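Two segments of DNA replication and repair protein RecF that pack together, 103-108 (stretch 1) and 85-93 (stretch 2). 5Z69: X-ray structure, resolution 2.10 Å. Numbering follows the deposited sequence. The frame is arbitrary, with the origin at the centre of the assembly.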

# COMPACT_ATOMS: atom_id res chain seq x y z
N ILE A 103 -27.91 13.45 24.98
CA ILE A 103 -26.68 13.24 25.74
C ILE A 103 -26.43 14.44 26.63
O ILE A 103 -26.44 15.59 26.17
CB ILE A 103 -25.47 13.02 24.82
CG1 ILE A 103 -25.76 11.90 23.83
CG2 ILE A 103 -24.18 12.72 25.64
CD1 ILE A 103 -24.65 11.73 22.81
N LYS A 104 -26.24 14.19 27.92
CA LYS A 104 -26.00 15.30 28.85
C LYS A 104 -24.76 15.10 29.70
O LYS A 104 -24.53 14.00 30.21
CB LYS A 104 -27.20 15.48 29.76
CG LYS A 104 -28.51 15.81 29.05
CD LYS A 104 -29.60 16.08 30.08
CE LYS A 104 -30.87 16.60 29.46
NZ LYS A 104 -31.87 16.91 30.56
N VAL A 105 -23.98 16.16 29.88
CA VAL A 105 -22.88 16.16 30.85
C VAL A 105 -23.17 17.18 31.95
O VAL A 105 -23.35 18.37 31.69
CB VAL A 105 -21.52 16.47 30.21
CG1 VAL A 105 -20.43 16.53 31.28
CG2 VAL A 105 -21.19 15.40 29.22
N ASN A 106 -23.24 16.69 33.18
CA ASN A 106 -23.65 17.49 34.32
C ASN A 106 -24.94 18.24 34.02
O ASN A 106 -25.09 19.41 34.38
CB ASN A 106 -22.52 18.44 34.75
CG ASN A 106 -21.42 17.73 35.52
OD1 ASN A 106 -21.66 16.67 36.10
ND2 ASN A 106 -20.21 18.30 35.53
N GLY A 107 -25.88 17.56 33.38
CA GLY A 107 -27.19 18.18 33.16
C GLY A 107 -27.24 19.10 31.95
O GLY A 107 -28.30 19.61 31.60
N ASN A 108 -26.11 19.33 31.28
CA ASN A 108 -26.15 20.14 30.06
C ASN A 108 -26.19 19.26 28.82
O ASN A 108 -25.32 18.42 28.60
CB ASN A 108 -24.95 21.08 29.96
CG ASN A 108 -24.75 21.90 31.20
OD1 ASN A 108 -23.62 22.05 31.69
ND2 ASN A 108 -25.84 22.44 31.75
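Stretch 2, residues 85-93: DFYEKKIEF

An antiparallel strand pair is held by alternating rungs, and where one strand turns away, a side chain can take over the role of the backbone. The two segments of RecF illustrate this well. Beyond a corner in the chain at Tyr-87, stretch 2 is extended through to Phe-93, and runs against the strand 103-105 with an angle of 176° between their directions and a closest approach of 4.7 Å between their axes.

The pairing begins at Ile-103, which lies opposite Phe-93 in a non-hydrogen-bonded pair, with 4.6 Å between the CA atoms of the two residues. Such pairs bring side chains close together: Ile-103 CD1 comes within 3.5 Å of Phe-93 CE2, and Ile-103 CG1 lies 4.2 Å from the centroid of the Phe-93 ring, off-centre, in a CH-pi contact. The backbone adds a CA-H...O contact of 3.2 Å from Ile-103 CA to Glu-92 O.

Lys-104 supplies the hydrogen-bonded rung. Its N donates to Glu-92 O at 2.8 Å, and Glu-92 N donates back to Lys-104 O, also at 2.8 Å and nearly linear at 176°. Both side chains emerge on the same face, where Lys-104 CB lies 3.6 Å from Glu-92 OE1; the extended lysine chain then leads its end away from stretch 2.

Val-105 returns to the face of Ile-103 and Phe-93, paired with Ile-91 at 4.8 Å between CA atoms. Its CG1 rests 3.7 Å from Lys-89 CD, so the aliphatic part of a buried lysine extends the apolar packing. Val-105 CA also approaches Lys-90 O at 3.3 Å in a second CA-H...O contact.

At Asn-106 stretch 1 leaves its strand and enters a type I' turn spanning Val-105 to Asn-108, yet the ladder gains one more rung. Asn-106 N donates to Lys-90 O at 2.8 Å, while Lys-90 N donates to the side-chain atom Asn-106 OD1 at 2.9 Å: the amide oxygen accepts the bond that a backbone carbonyl accepts in a regular rung. Asn-106 ND2 lies 4.0 Å from Phe-86 CE2, and water 1 links it, by a weak bond, to Glu-88 O.

Gly-107 has backbone angles (83/-4) at which a CB would be jammed against the preceding carbonyl oxygen. Its N donates to water 2 at 2.9 Å, and the same water lies 2.7 Å from Glu-92 OE1. Asn-108 makes no contact with stretch 2; it closes the turn through reciprocal backbone bonds with Val-105.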

# COMPACT_ATOMS: atom_id res chain seq x y z
N ASP A 85 -10.08 16.25 37.28
CA ASP A 85 -10.59 17.59 37.59
C ASP A 85 -12.00 17.57 38.14
O ASP A 85 -12.55 18.61 38.41
CB ASP A 85 -10.58 18.50 36.35
CG ASP A 85 -9.18 18.85 35.87
OD1 ASP A 85 -8.28 18.96 36.73
OD2 ASP A 85 -8.99 19.00 34.64
N PHE A 86 -12.60 16.39 38.27
CA PHE A 86 -13.99 16.32 38.72
C PHE A 86 -14.15 15.33 39.82
O PHE A 86 -13.93 14.14 39.59
CB PHE A 86 -14.92 15.95 37.55
CG PHE A 86 -15.07 17.05 36.54
CD1 PHE A 86 -14.13 17.20 35.53
CD2 PHE A 86 -16.12 17.95 36.61
CE1 PHE A 86 -14.23 18.22 34.61
CE2 PHE A 86 -16.23 18.98 35.69
CZ PHE A 86 -15.27 19.10 34.67
N TYR A 87 -14.51 15.79 41.03
CA TYR A 87 -14.95 14.87 42.08
C TYR A 87 -16.15 14.06 41.56
O TYR A 87 -16.29 12.87 41.85
CB TYR A 87 -15.32 15.62 43.37
CG TYR A 87 -16.04 14.79 44.43
CD1 TYR A 87 -15.35 13.87 45.23
CD2 TYR A 87 -17.40 14.94 44.65
CE1 TYR A 87 -16.03 13.12 46.20
CE2 TYR A 87 -18.07 14.21 45.61
CZ TYR A 87 -17.38 13.30 46.38
OH TYR A 87 -18.08 12.58 47.34
N GLU A 88 -17.02 14.70 40.79
CA GLU A 88 -18.12 13.94 40.19
C GLU A 88 -18.60 14.58 38.89
O GLU A 88 -18.78 15.78 38.81
CB GLU A 88 -19.29 13.78 41.17
CG GLU A 88 -20.39 12.84 40.64
CD GLU A 88 -21.32 12.29 41.72
OE1 GLU A 88 -22.54 12.50 41.62
OE2 GLU A 88 -20.83 11.61 42.66
N LYS A 89 -18.78 13.76 37.86
CA LYS A 89 -19.35 14.24 36.61
C LYS A 89 -20.44 13.27 36.20
O LYS A 89 -20.23 12.04 36.15
CB LYS A 89 -18.28 14.37 35.51
CG LYS A 89 -18.85 14.58 34.08
CD LYS A 89 -17.72 14.73 33.04
CE LYS A 89 -17.12 16.14 33.10
NZ LYS A 89 -15.90 16.28 32.26
N LYS A 90 -21.63 13.81 35.97
CA LYS A 90 -22.77 13.00 35.55
C LYS A 90 -22.82 12.91 34.04
O LYS A 90 -22.82 13.93 33.34
CB LYS A 90 -24.10 13.57 36.11
CG LYS A 90 -25.32 12.64 35.82
CD LYS A 90 -26.69 13.35 35.97
CE LYS A 90 -26.88 13.96 37.33
NZ LYS A 90 -28.24 14.58 37.45
N ILE A 91 -22.86 11.69 33.52
CA ILE A 91 -22.95 11.53 32.08
C ILE A 91 -24.18 10.71 31.76
O ILE A 91 -24.30 9.55 32.18
CB ILE A 91 -21.69 10.81 31.50
CG1 ILE A 91 -20.41 11.57 31.87
CG2 ILE A 91 -21.82 10.62 29.95
CD1 ILE A 91 -19.14 10.87 31.28
N GLU A 92 -25.08 11.32 31.00
CA GLU A 92 -26.34 10.67 30.62
C GLU A 92 -26.49 10.47 29.13
O GLU A 92 -26.24 11.39 28.35
CB GLU A 92 -27.52 11.48 31.10
CG GLU A 92 -27.58 11.71 32.59
CD GLU A 92 -28.68 12.68 32.91
OE1 GLU A 92 -28.42 13.89 32.78
OE2 GLU A 92 -29.81 12.23 33.23
N PHE A 93 -26.98 9.30 28.75
CA PHE A 93 -27.19 8.97 27.33
C PHE A 93 -28.55 8.29 27.19
O PHE A 93 -28.74 7.17 27.66
CB PHE A 93 -26.08 8.05 26.84
CG PHE A 93 -26.01 7.90 25.34
CD1 PHE A 93 -27.03 7.27 24.62
CD2 PHE A 93 -24.90 8.37 24.65
CE1 PHE A 93 -26.94 7.12 23.21
CE2 PHE A 93 -24.80 8.22 23.23
CZ PHE A 93 -25.83 7.60 22.53
O HOH W 1 -18.82 18.69 38.00
O HOH W 2 -25.80 14.71 32.93